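Uncharacterized protein VP1736 (Vibrio parahaemolyticus, PDB 3LXQ) is of unknown function but carries a sulfatase-family domain of the alkaline phosphatase superfamily, built round a central, largely parallel beta sheet flanked by helices. Local coordinates at residues Leu56-Ile64 and Met362-Leu371; Phe212-Leu223 and Phe246-Pro257. All coordinates share one frame; numbering follows the deposited sequence.

Contact 1. Residues Leu56-Ile64 and Met362-Leu371; sequences LVRASSTKI and MIGRDLTKPL
The side chain of Arg365 reaches the last turn of helix 50-61 and donates to two successive carbonyls there. Arg365 NH2 meets Ser60 O at 2.9 Å; the bond is nearly straight (166°) and the oxygen lies in the guanidinium plane. Arg365 NE meets Ser61 O, also at 2.9 Å, but more bent (130°), from above the carbonyl plane. Ser61 O takes a second bond from Thr62 OG1, in its carbonyl plane. Arg365 NH2 has a further acceptor in Asp375 O, so the guanidinium is held from both the helix end and the later chain.

Lys63 supplies the other polar link. Its chain bends at chi2 and again at chi3 (-88°), which carries the amine back over residues 362-364. Lys63 NZ donates to Gly364 O at 2.8 Å, in the carbonyl plane. A water joined to Asp366 N is a weak second partner of NZ.

Helix 50-61 ends here. Thr62 leaves the helical conformation with positive phi, and Ser61 OG accepts from Lys63 N, an ST turn across this end. Arg365 thus donates to two carbonyls at the helix C-terminus, while Lys63 reaches the other way, to the loop.

Apolar contact is modest. Val57 CG1 touches Ile363 CD1 at 3.8 Å, the two side chains crossing at about a right angle. Ser61 CB packs against Ile363 O and CB. Leu371 CD1 sits over one face of the Arg365 guanidinium, toward its rim, and also touches Thr62. Helix 422-441 packs on Val57 and Ser60.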
loop_
_atom_site.group_PDB
_atom_site.type_symbol
_atom_site.label_atom_id
_atom_site.label_comp_id
_atom_site.label_asym_id
_atom_site.label_seq_id
_atom_site.Cartn_x
_atom_site.Cartn_y
_atom_site.Cartn_z
ATOM N N LEU A 56 15.682 -17.837 3.562
ATOM C CA LEU A 56 15.203 -17.551 2.226
ATOM C C LEU A 56 14.445 -16.228 2.185
ATOM O O LEU A 56 14.501 -15.526 1.176
ATOM C CB LEU A 56 14.344 -18.698 1.683
ATOM C CG LEU A 56 15.103 -19.998 1.393
ATOM C CD1 LEU A 56 14.115 -21.130 1.150
ATOM C CD2 LEU A 56 16.071 -19.841 0.208
ATOM N N VAL A 57 13.752 -15.896 3.279
ATOM C CA VAL A 57 13.030 -14.621 3.398
ATOM C C VAL A 57 14.033 -13.458 3.444
ATOM O O VAL A 57 13.947 -12.518 2.642
ATOM C CB VAL A 57 12.040 -14.630 4.615
ATOM C CG1 VAL A 57 11.505 -13.242 4.930
ATOM C CG2 VAL A 57 10.870 -15.589 4.349
ATOM N N ARG A 58 15.002 -13.547 4.349
ATOM C CA ARG A 58 16.035 -12.519 4.461
ATOM C C ARG A 58 16.844 -12.336 3.170
ATOM O O ARG A 58 17.009 -11.215 2.696
ATOM C CB ARG A 58 16.970 -12.821 5.630
ATOM C CG ARG A 58 16.356 -12.531 7.000
ATOM C CD ARG A 58 17.424 -12.616 8.087
ATOM N NE ARG A 58 17.776 -13.999 8.404
ATOM C CZ ARG A 58 17.367 -14.654 9.487
ATOM N NH1 ARG A 58 16.591 -14.062 10.387
ATOM N NH2 ARG A 58 17.734 -15.911 9.664
ATOM N N ALA A 59 17.337 -13.434 2.603
ATOM C CA ALA A 59 18.072 -13.365 1.340
ATOM C C ALA A 59 17.231 -12.769 0.196
ATOM O O ALA A 59 17.674 -11.834 -0.483
ATOM C CB ALA A 59 18.643 -14.732 0.958
ATOM N N SER A 60 16.024 -13.283 -0.008
ATOM C CA SER A 60 15.176 -12.767 -1.068
ATOM C C SER A 60 14.709 -11.318 -0.825
ATOM O O SER A 60 14.361 -10.634 -1.776
ATOM C CB SER A 60 13.977 -13.679 -1.340
ATOM O OG SER A 60 13.126 -13.741 -0.208
ATOM N N SER A 61 14.738 -10.856 0.427
ATOM C CA SER A 61 14.365 -9.473 0.753
ATOM C C SER A 61 15.313 -8.414 0.139
ATOM O O SER A 61 14.858 -7.352 -0.311
ATOM C CB SER A 61 14.258 -9.281 2.279
ATOM O OG SER A 61 15.530 -9.084 2.882
ATOM N N THR A 62 16.612 -8.730 0.102
ATOM C CA THR A 62 17.710 -7.806 -0.288
ATOM C C THR A 62 18.057 -6.778 0.801
ATOM O O THR A 62 18.931 -5.931 0.612
ATOM C CB THR A 62 17.531 -7.074 -1.668
ATOM O OG1 THR A 62 16.624 -5.970 -1.542
ATOM C CG2 THR A 62 17.070 -8.037 -2.794
ATOM N N LYS A 63 17.386 -6.861 1.939
ATOM C CA LYS A 63 17.714 -6.008 3.082
ATOM C C LYS A 63 19.121 -6.333 3.600
ATOM O O LYS A 63 19.638 -7.406 3.342
ATOM C CB LYS A 63 16.668 -6.151 4.188
ATOM C CG LYS A 63 15.222 -5.929 3.745
ATOM C CD LYS A 63 14.997 -4.586 3.056
ATOM C CE LYS A 63 14.663 -3.495 4.072
ATOM N NZ LYS A 63 14.389 -2.210 3.386
ATOM N N ILE A 64 19.740 -5.390 4.306
ATOM C CA ILE A 64 21.093 -5.568 4.800
ATOM C C ILE A 64 21.173 -5.139 6.271
ATOM O O ILE A 64 20.243 -4.508 6.782
ATOM C CB ILE A 64 22.123 -4.807 3.913
ATOM C CG1 ILE A 64 21.728 -3.333 3.728
ATOM C CG2 ILE A 64 22.231 -5.463 2.523
ATOM C CD1 ILE A 64 22.228 -2.387 4.825
HETATM N N MSE A 362 10.899 -4.648 8.707
HETATM C CA MSE A 362 10.316 -4.657 7.354
HETATM C C MSE A 362 11.231 -5.320 6.325
HETATM O O MSE A 362 12.419 -5.011 6.248
HETATM C CB MSE A 362 9.967 -3.240 6.882
HETATM C CG MSE A 362 9.009 -2.484 7.779
HETATM SE SE MSE A 362 8.315 -0.893 6.900
HETATM C CE MSE A 362 9.836 0.307 7.145
ATOM N N ILE A 363 10.666 -6.223 5.527
ATOM C CA ILE A 363 11.427 -6.902 4.497
ATOM C C ILE A 363 11.192 -6.290 3.108
ATOM O O ILE A 363 11.815 -6.698 2.127
ATOM C CB ILE A 363 11.178 -8.426 4.489
ATOM C CG1 ILE A 363 9.723 -8.746 4.115
ATOM C CG2 ILE A 363 11.548 -9.014 5.844
ATOM C CD1 ILE A 363 9.464 -10.217 3.843
ATOM N N GLY A 364 10.303 -5.299 3.036
ATOM C CA GLY A 364 10.091 -4.538 1.807
ATOM C C GLY A 364 11.300 -3.692 1.423
ATOM O O GLY A 364 12.093 -3.294 2.279
ATOM N N ARG A 365 11.407 -3.396 0.132
ATOM C CA ARG A 365 12.600 -2.805 -0.470
ATOM C C ARG A 365 12.551 -1.279 -0.403
ATOM O O ARG A 365 11.485 -0.671 -0.552
ATOM C CB ARG A 365 12.716 -3.235 -1.930
ATOM C CG ARG A 365 13.209 -4.659 -2.157
ATOM C CD ARG A 365 12.149 -5.741 -1.884
ATOM N NE ARG A 365 12.680 -7.066 -2.222
ATOM C CZ ARG A 365 12.689 -7.581 -3.455
ATOM N NH1 ARG A 365 12.155 -6.907 -4.470
ATOM N NH2 ARG A 365 13.227 -8.787 -3.675
ATOM N N ASP A 366 13.709 -0.680 -0.151
ATOM C CA ASP A 366 13.892 0.761 -0.288
ATOM C C ASP A 366 14.219 0.969 -1.747
ATOM O O ASP A 366 15.336 0.699 -2.202
ATOM C CB ASP A 366 15.034 1.238 0.604
ATOM C CG ASP A 366 15.372 2.726 0.419
ATOM O OD1 ASP A 366 14.821 3.396 -0.485
ATOM O OD2 ASP A 366 16.217 3.232 1.196
ATOM N N LEU A 367 13.242 1.443 -2.496
ATOM C CA LEU A 367 13.388 1.476 -3.949
ATOM C C LEU A 367 14.067 2.752 -4.447
ATOM O O LEU A 367 14.189 2.958 -5.655
ATOM C CB LEU A 367 12.043 1.232 -4.635
ATOM C CG LEU A 367 11.492 -0.182 -4.403
ATOM C CD1 LEU A 367 10.006 -0.273 -4.718
ATOM C CD2 LEU A 367 12.301 -1.251 -5.156
ATOM N N THR A 368 14.517 3.588 -3.512
ATOM C CA THR A 368 15.377 4.714 -3.856
ATOM C C THR A 368 16.772 4.186 -4.197
ATOM O O THR A 368 17.595 4.904 -4.761
ATOM C CB THR A 368 15.517 5.754 -2.714
ATOM O OG1 THR A 368 16.172 5.154 -1.592
ATOM C CG2 THR A 368 14.163 6.338 -2.302
ATOM N N LYS A 369 17.007 2.921 -3.853
ATOM C CA LYS A 369 18.281 2.259 -4.059
ATOM C C LYS A 369 18.147 1.193 -5.141
ATOM O O LYS A 369 17.030 0.726 -5.407
ATOM C CB LYS A 369 18.780 1.653 -2.740
ATOM C CG LYS A 369 19.051 2.729 -1.686
ATOM C CD LYS A 369 19.361 2.150 -0.326
ATOM C CE LYS A 369 19.835 3.264 0.593
ATOM N NZ LYS A 369 19.726 2.882 2.016
ATOM N N PRO A 370 19.288 0.802 -5.757
ATOM C CA PRO A 370 19.289 -0.157 -6.857
ATOM C C PRO A 370 18.693 -1.488 -6.469
ATOM O O PRO A 370 18.797 -1.927 -5.329
ATOM C CB PRO A 370 20.786 -0.334 -7.174
ATOM C CG PRO A 370 21.418 0.923 -6.718
ATOM C CD PRO A 370 20.660 1.276 -5.463
ATOM N N LEU A 371 18.071 -2.124 -7.440
ATOM C CA LEU A 371 17.502 -3.416 -7.244
ATOM C C LEU A 371 17.747 -4.136 -8.551
ATOM O O LEU A 371 17.315 -3.668 -9.614
ATOM C CB LEU A 371 16.000 -3.291 -6.962
ATOM C CG LEU A 371 15.248 -4.605 -6.719
ATOM C CD1 LEU A 371 15.547 -5.172 -5.341
ATOM C CD2 LEU A 371 13.734 -4.437 -6.940
HETATM O O HOH W 1 16.338 -2.235 0.553
#

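Contact 2. Residues Phe212-Leu223 and Phe246-Pro257; sequences FVGSWGVSDEDL and FTSSNHSPYEYP
Asp220 OD1 accepts from two successive backbone amides of the facing loop. Ser248 N meets Asp220 OD1 at 3.0 Å, almost perfectly straight (179°), on the syn lone pair. Ser249 N lies 3.1 Å from Asp220 OD1, out of the carboxylate plane. Asp220 OD2 accepts a hydrogen bond from a water that in turn accepts from Asn250 N, and it bonds Ser278 OG of helix 271-289. Both oxygens of this buried carboxylate are therefore engaged. In return, Ser249 OG accepts a weak bond from Asp220 N.

Ser215 grips Glu255 OE2 twice, through N and OG, each at 2.6 Å. The two donors reach it from opposite faces of the carboxylate plane. Trp216 NE1 donates to Ser252 O at 2.7 Å, from above the carbonyl plane.

Residues 214-217 form a type I turn joining the short antiparallel strands 213-214 and 217-218, a beta hairpin. Ser219 then takes the N-cap position of helix 220-234. The opposing loop leaves the end of strand 241-246 in the central sheet of the alkaline phosphatase-like fold, and a cis peptide precedes its Pro253.

The Trp216 six-membered ring stacks face to face with the His251 imidazole, centroids 4.0 Å apart and planes at 12°. His251 CB sits over the five-membered ring in a CH-pi contact. The imidazole is fixed in rotation by ND1, which donates to Ser248 O in the ring plane.

Phe212 CG stands opposite its backbone N (chi1 -172°), which lays the ring against Tyr256 and Pro257. Pro257 CD lies over one face, 3.8 Å from the Phe212 ring centroid, while Glu255 CB meets the edge. Farther down the helix, Leu223 CD2 packs against Phe246 O and Thr247 CA.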
loop_
_atom_site.group_PDB
_atom_site.type_symbol
_atom_site.label_atom_id
_atom_site.label_comp_id
_atom_site.label_asym_id
_atom_site.label_seq_id
_atom_site.Cartn_x
_atom_site.Cartn_y
_atom_site.Cartn_z
ATOM N N PHE A 212 -21.195 17.130 0.142
ATOM C CA PHE A 212 -21.949 15.897 -0.139
ATOM C C PHE A 212 -21.638 14.784 0.859
ATOM O O PHE A 212 -20.478 14.553 1.205
ATOM C CB PHE A 212 -21.622 15.394 -1.552
ATOM C CG PHE A 212 -22.478 14.236 -2.010
ATOM C CD1 PHE A 212 -23.672 14.466 -2.691
ATOM C CD2 PHE A 212 -22.080 12.921 -1.784
ATOM C CE1 PHE A 212 -24.461 13.410 -3.131
ATOM C CE2 PHE A 212 -22.864 11.854 -2.215
ATOM C CZ PHE A 212 -24.059 12.102 -2.890
ATOM N N VAL A 213 -22.682 14.087 1.300
ATOM C CA VAL A 213 -22.534 12.945 2.211
ATOM C C VAL A 213 -23.280 11.735 1.648
ATOM O O VAL A 213 -24.455 11.846 1.287
ATOM C CB VAL A 213 -23.063 13.277 3.635
ATOM C CG1 VAL A 213 -22.874 12.095 4.588
ATOM C CG2 VAL A 213 -22.386 14.527 4.195
ATOM N N GLY A 214 -22.581 10.599 1.568
ATOM C CA GLY A 214 -23.156 9.321 1.128
ATOM C C GLY A 214 -23.120 8.265 2.222
ATOM O O GLY A 214 -22.801 8.562 3.370
ATOM N N SER A 215 -23.455 7.026 1.866
ATOM C CA SER A 215 -23.538 5.907 2.826
ATOM C C SER A 215 -22.201 5.604 3.495
ATOM O O SER A 215 -22.144 5.075 4.609
ATOM C CB SER A 215 -24.002 4.646 2.107
ATOM O OG SER A 215 -25.174 4.894 1.368
ATOM N N TRP A 216 -21.126 5.938 2.802
ATOM C CA TRP A 216 -19.794 5.637 3.285
ATOM C C TRP A 216 -19.149 6.865 3.931
ATOM O O TRP A 216 -18.014 6.802 4.408
ATOM C CB TRP A 216 -18.976 5.045 2.138
ATOM C CG TRP A 216 -19.609 3.757 1.666
ATOM C CD1 TRP A 216 -20.591 3.614 0.715
ATOM C CD2 TRP A 216 -19.344 2.437 2.166
ATOM N NE1 TRP A 216 -20.934 2.286 0.583
ATOM C CE2 TRP A 216 -20.182 1.543 1.456
ATOM C CE3 TRP A 216 -18.465 1.922 3.129
ATOM C CZ2 TRP A 216 -20.168 0.152 1.683
ATOM C CZ3 TRP A 216 -18.445 0.539 3.353
ATOM C CH2 TRP A 216 -19.301 -0.327 2.632
ATOM N N GLY A 217 -19.897 7.973 3.953
ATOM C CA GLY A 217 -19.455 9.225 4.582
ATOM C C GLY A 217 -19.373 10.386 3.604
ATOM O O GLY A 217 -20.044 10.389 2.572
ATOM N N VAL A 218 -18.529 11.367 3.917
ATOM C CA VAL A 218 -18.334 12.540 3.031
ATOM C C VAL A 218 -17.646 12.155 1.714
ATOM O O VAL A 218 -16.840 11.200 1.669
ATOM C CB VAL A 218 -17.545 13.680 3.724
ATOM C CG1 VAL A 218 -18.183 14.056 5.052
ATOM C CG2 VAL A 218 -16.093 13.300 3.925
ATOM N N SER A 219 -17.972 12.884 0.645
ATOM C CA SER A 219 -17.349 12.656 -0.665
ATOM C C SER A 219 -15.831 12.860 -0.587
ATOM O O SER A 219 -15.325 13.409 0.398
ATOM C CB SER A 219 -17.963 13.568 -1.729
ATOM O OG SER A 219 -17.594 14.931 -1.519
ATOM N N ASP A 220 -15.110 12.389 -1.606
ATOM C CA ASP A 220 -13.657 12.492 -1.610
ATOM C C ASP A 220 -13.172 13.942 -1.744
ATOM O O ASP A 220 -12.139 14.279 -1.189
ATOM C CB ASP A 220 -13.044 11.573 -2.670
ATOM C CG ASP A 220 -13.260 10.089 -2.362
ATOM O OD1 ASP A 220 -13.486 9.733 -1.174
ATOM O OD2 ASP A 220 -13.214 9.274 -3.321
ATOM N N GLU A 221 -13.922 14.808 -2.431
ATOM C CA GLU A 221 -13.558 16.247 -2.451
ATOM C C GLU A 221 -13.587 16.859 -1.044
ATOM O O GLU A 221 -12.671 17.582 -0.678
ATOM C CB GLU A 221 -14.383 17.081 -3.453
ATOM C CG GLU A 221 -14.023 18.584 -3.446
ATOM C CD GLU A 221 -14.564 19.387 -4.636
ATOM O OE1 GLU A 221 -15.532 18.952 -5.293
ATOM O OE2 GLU A 221 -14.023 20.474 -4.911
ATOM N N ASP A 222 -14.613 16.538 -0.248
ATOM C CA ASP A 222 -14.673 16.998 1.151
ATOM C C ASP A 222 -13.531 16.423 1.979
ATOM O O ASP A 222 -12.930 17.122 2.799
ATOM C CB ASP A 222 -16.030 16.690 1.801
ATOM C CG ASP A 222 -17.189 17.391 1.100
ATOM O OD1 ASP A 222 -17.168 18.643 0.971
ATOM O OD2 ASP A 222 -18.113 16.674 0.664
ATOM N N LEU A 223 -13.227 15.144 1.754
ATOM C CA LEU A 223 -12.069 14.500 2.379
ATOM C C LEU A 223 -10.785 15.271 2.082
ATOM O O LEU A 223 -9.992 15.553 2.979
ATOM C CB LEU A 223 -11.906 13.070 1.862
ATOM C CG LEU A 223 -10.689 12.268 2.342
ATOM C CD1 LEU A 223 -10.831 11.838 3.797
ATOM C CD2 LEU A 223 -10.500 11.058 1.446
ATOM N N PHE A 246 -7.585 8.260 3.406
ATOM C CA PHE A 246 -8.176 7.092 2.750
ATOM C C PHE A 246 -9.515 7.444 2.131
ATOM O O PHE A 246 -10.430 7.850 2.839
ATOM C CB PHE A 246 -8.307 5.958 3.777
ATOM C CG PHE A 246 -8.722 4.614 3.197
ATOM C CD1 PHE A 246 -8.444 4.272 1.874
ATOM C CD2 PHE A 246 -9.366 3.679 4.006
ATOM C CE1 PHE A 246 -8.816 3.018 1.352
ATOM C CE2 PHE A 246 -9.744 2.412 3.500
ATOM C CZ PHE A 246 -9.461 2.088 2.171
ATOM N N THR A 247 -9.625 7.290 0.814
ATOM C CA THR A 247 -10.873 7.603 0.095
ATOM C C THR A 247 -11.996 6.619 0.433
ATOM O O THR A 247 -11.722 5.504 0.885
ATOM C CB THR A 247 -10.687 7.691 -1.459
ATOM O OG1 THR A 247 -10.352 6.405 -2.009
ATOM C CG2 THR A 247 -9.620 8.727 -1.824
ATOM N N SER A 248 -13.239 7.055 0.188
ATOM C CA SER A 248 -14.476 6.322 0.524
ATOM C C SER A 248 -15.558 6.371 -0.554
ATOM O O SER A 248 -16.466 5.525 -0.558
ATOM C CB SER A 248 -15.105 6.901 1.796
ATOM O OG SER A 248 -14.393 6.479 2.943
ATOM N N SER A 249 -15.501 7.354 -1.452
ATOM C CA SER A 249 -16.589 7.500 -2.443
ATOM C C SER A 249 -16.803 6.263 -3.296
ATOM O O SER A 249 -17.940 5.901 -3.585
ATOM C CB SER A 249 -16.394 8.716 -3.359
ATOM O OG SER A 249 -16.659 9.909 -2.662
ATOM N N ASN A 250 -15.704 5.643 -3.718
ATOM C CA ASN A 250 -15.761 4.461 -4.567
ATOM C C ASN A 250 -16.168 3.186 -3.813
ATOM O O ASN A 250 -15.348 2.285 -3.591
ATOM C CB ASN A 250 -14.427 4.289 -5.302
ATOM C CG ASN A 250 -14.473 3.200 -6.338
ATOM O OD1 ASN A 250 -15.540 2.834 -6.821
ATOM N ND2 ASN A 250 -13.313 2.658 -6.675
ATOM N N HIS A 251 -17.442 3.141 -3.411
ATOM C CA HIS A 251 -18.095 1.984 -2.799
ATOM C C HIS A 251 -19.526 1.971 -3.297
ATOM O O HIS A 251 -20.147 3.036 -3.422
ATOM C CB HIS A 251 -18.232 2.146 -1.288
ATOM C CG HIS A 251 -17.027 1.765 -0.494
ATOM N ND1 HIS A 251 -16.144 2.703 -0.002
ATOM C CD2 HIS A 251 -16.587 0.561 -0.060
ATOM C CE1 HIS A 251 -15.193 2.087 0.682
ATOM N NE2 HIS A 251 -15.437 0.787 0.659
ATOM N N SER A 252 -20.059 0.779 -3.550
ATOM C CA SER A 252 -21.479 0.616 -3.865
ATOM C C SER A 252 -22.273 1.201 -2.701
ATOM O O SER A 252 -21.923 0.961 -1.535
ATOM C CB SER A 252 -21.823 -0.866 -4.049
ATOM O OG SER A 252 -23.218 -1.047 -4.237
ATOM N N PRO A 253 -23.347 1.952 -2.995
ATOM C CA PRO A 253 -24.020 2.144 -4.291
ATOM C C PRO A 253 -23.493 3.277 -5.187
ATOM O O PRO A 253 -24.125 3.578 -6.195
ATOM C CB PRO A 253 -25.452 2.443 -3.874
ATOM C CG PRO A 253 -25.286 3.209 -2.589
ATOM C CD PRO A 253 -24.043 2.676 -1.914
ATOM N N TYR A 254 -22.357 3.883 -4.825
ATOM C CA TYR A 254 -21.621 4.852 -5.678
ATOM C C TYR A 254 -22.229 6.263 -5.710
ATOM O O TYR A 254 -22.398 6.868 -6.778
ATOM C CB TYR A 254 -21.379 4.311 -7.101
ATOM C CG TYR A 254 -20.775 2.928 -7.130
ATOM C CD1 TYR A 254 -19.453 2.713 -6.740
ATOM C CD2 TYR A 254 -21.529 1.827 -7.542
ATOM C CE1 TYR A 254 -18.901 1.445 -6.756
ATOM C CE2 TYR A 254 -20.984 0.552 -7.556
ATOM C CZ TYR A 254 -19.667 0.373 -7.161
ATOM O OH TYR A 254 -19.113 -0.886 -7.174
ATOM N N GLU A 255 -22.547 6.778 -4.526
ATOM C CA GLU A 255 -23.085 8.128 -4.378
ATOM C C GLU A 255 -21.938 9.112 -4.500
ATOM O O GLU A 255 -20.897 8.921 -3.862
ATOM C CB GLU A 255 -23.749 8.311 -3.006
ATOM C CG GLU A 255 -24.877 7.341 -2.662
ATOM C CD GLU A 255 -25.098 7.228 -1.156
ATOM O OE1 GLU A 255 -26.026 7.884 -0.627
ATOM O OE2 GLU A 255 -24.343 6.493 -0.491
ATOM N N TYR A 256 -22.140 10.150 -5.318
ATOM C CA TYR A 256 -21.202 11.261 -5.489
ATOM C C TYR A 256 -21.948 12.450 -6.139
ATOM O O TYR A 256 -22.938 12.241 -6.859
ATOM C CB TYR A 256 -19.978 10.848 -6.345
ATOM C CG TYR A 256 -20.326 10.575 -7.782
ATOM C CD1 TYR A 256 -20.235 11.586 -8.740
ATOM C CD2 TYR A 256 -20.787 9.317 -8.185
ATOM C CE1 TYR A 256 -20.583 11.361 -10.066
ATOM C CE2 TYR A 256 -21.135 9.075 -9.515
ATOM C CZ TYR A 256 -21.029 10.111 -10.451
ATOM O OH TYR A 256 -21.381 9.904 -11.770
ATOM N N PRO A 257 -21.472 13.692 -5.893
ATOM C CA PRO A 257 -22.036 14.919 -6.488
ATOM C C PRO A 257 -22.257 14.877 -8.014
ATOM O O PRO A 257 -21.500 14.225 -8.742
ATOM C CB PRO A 257 -20.985 15.974 -6.147
ATOM C CG PRO A 257 -20.398 15.513 -4.869
ATOM C CD PRO A 257 -20.431 14.006 -4.892
HETATM O O HOH W 2 -13.275 6.667 -3.791
#

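The centres of the two contacts are 37 Å apart, on opposite sides of the chain's centre, and they share no helix or strand. Contact 2 is nested in sequence within the long loop that contact 1 closes. Contact 1 is small and buried, and it ties an early helix to the loop before the five-stranded antiparallel sheet. Contact 2 belongs to the sulfatase-like part of the chain, buried beside the central beta strands and exposed at its hairpin turn. Chemistry differs accordingly. Cationic side chains seek backbone carbonyls in contact 1; acidic side chains collect amide and hydroxyl donors in contact 2, where aromatic packing is added.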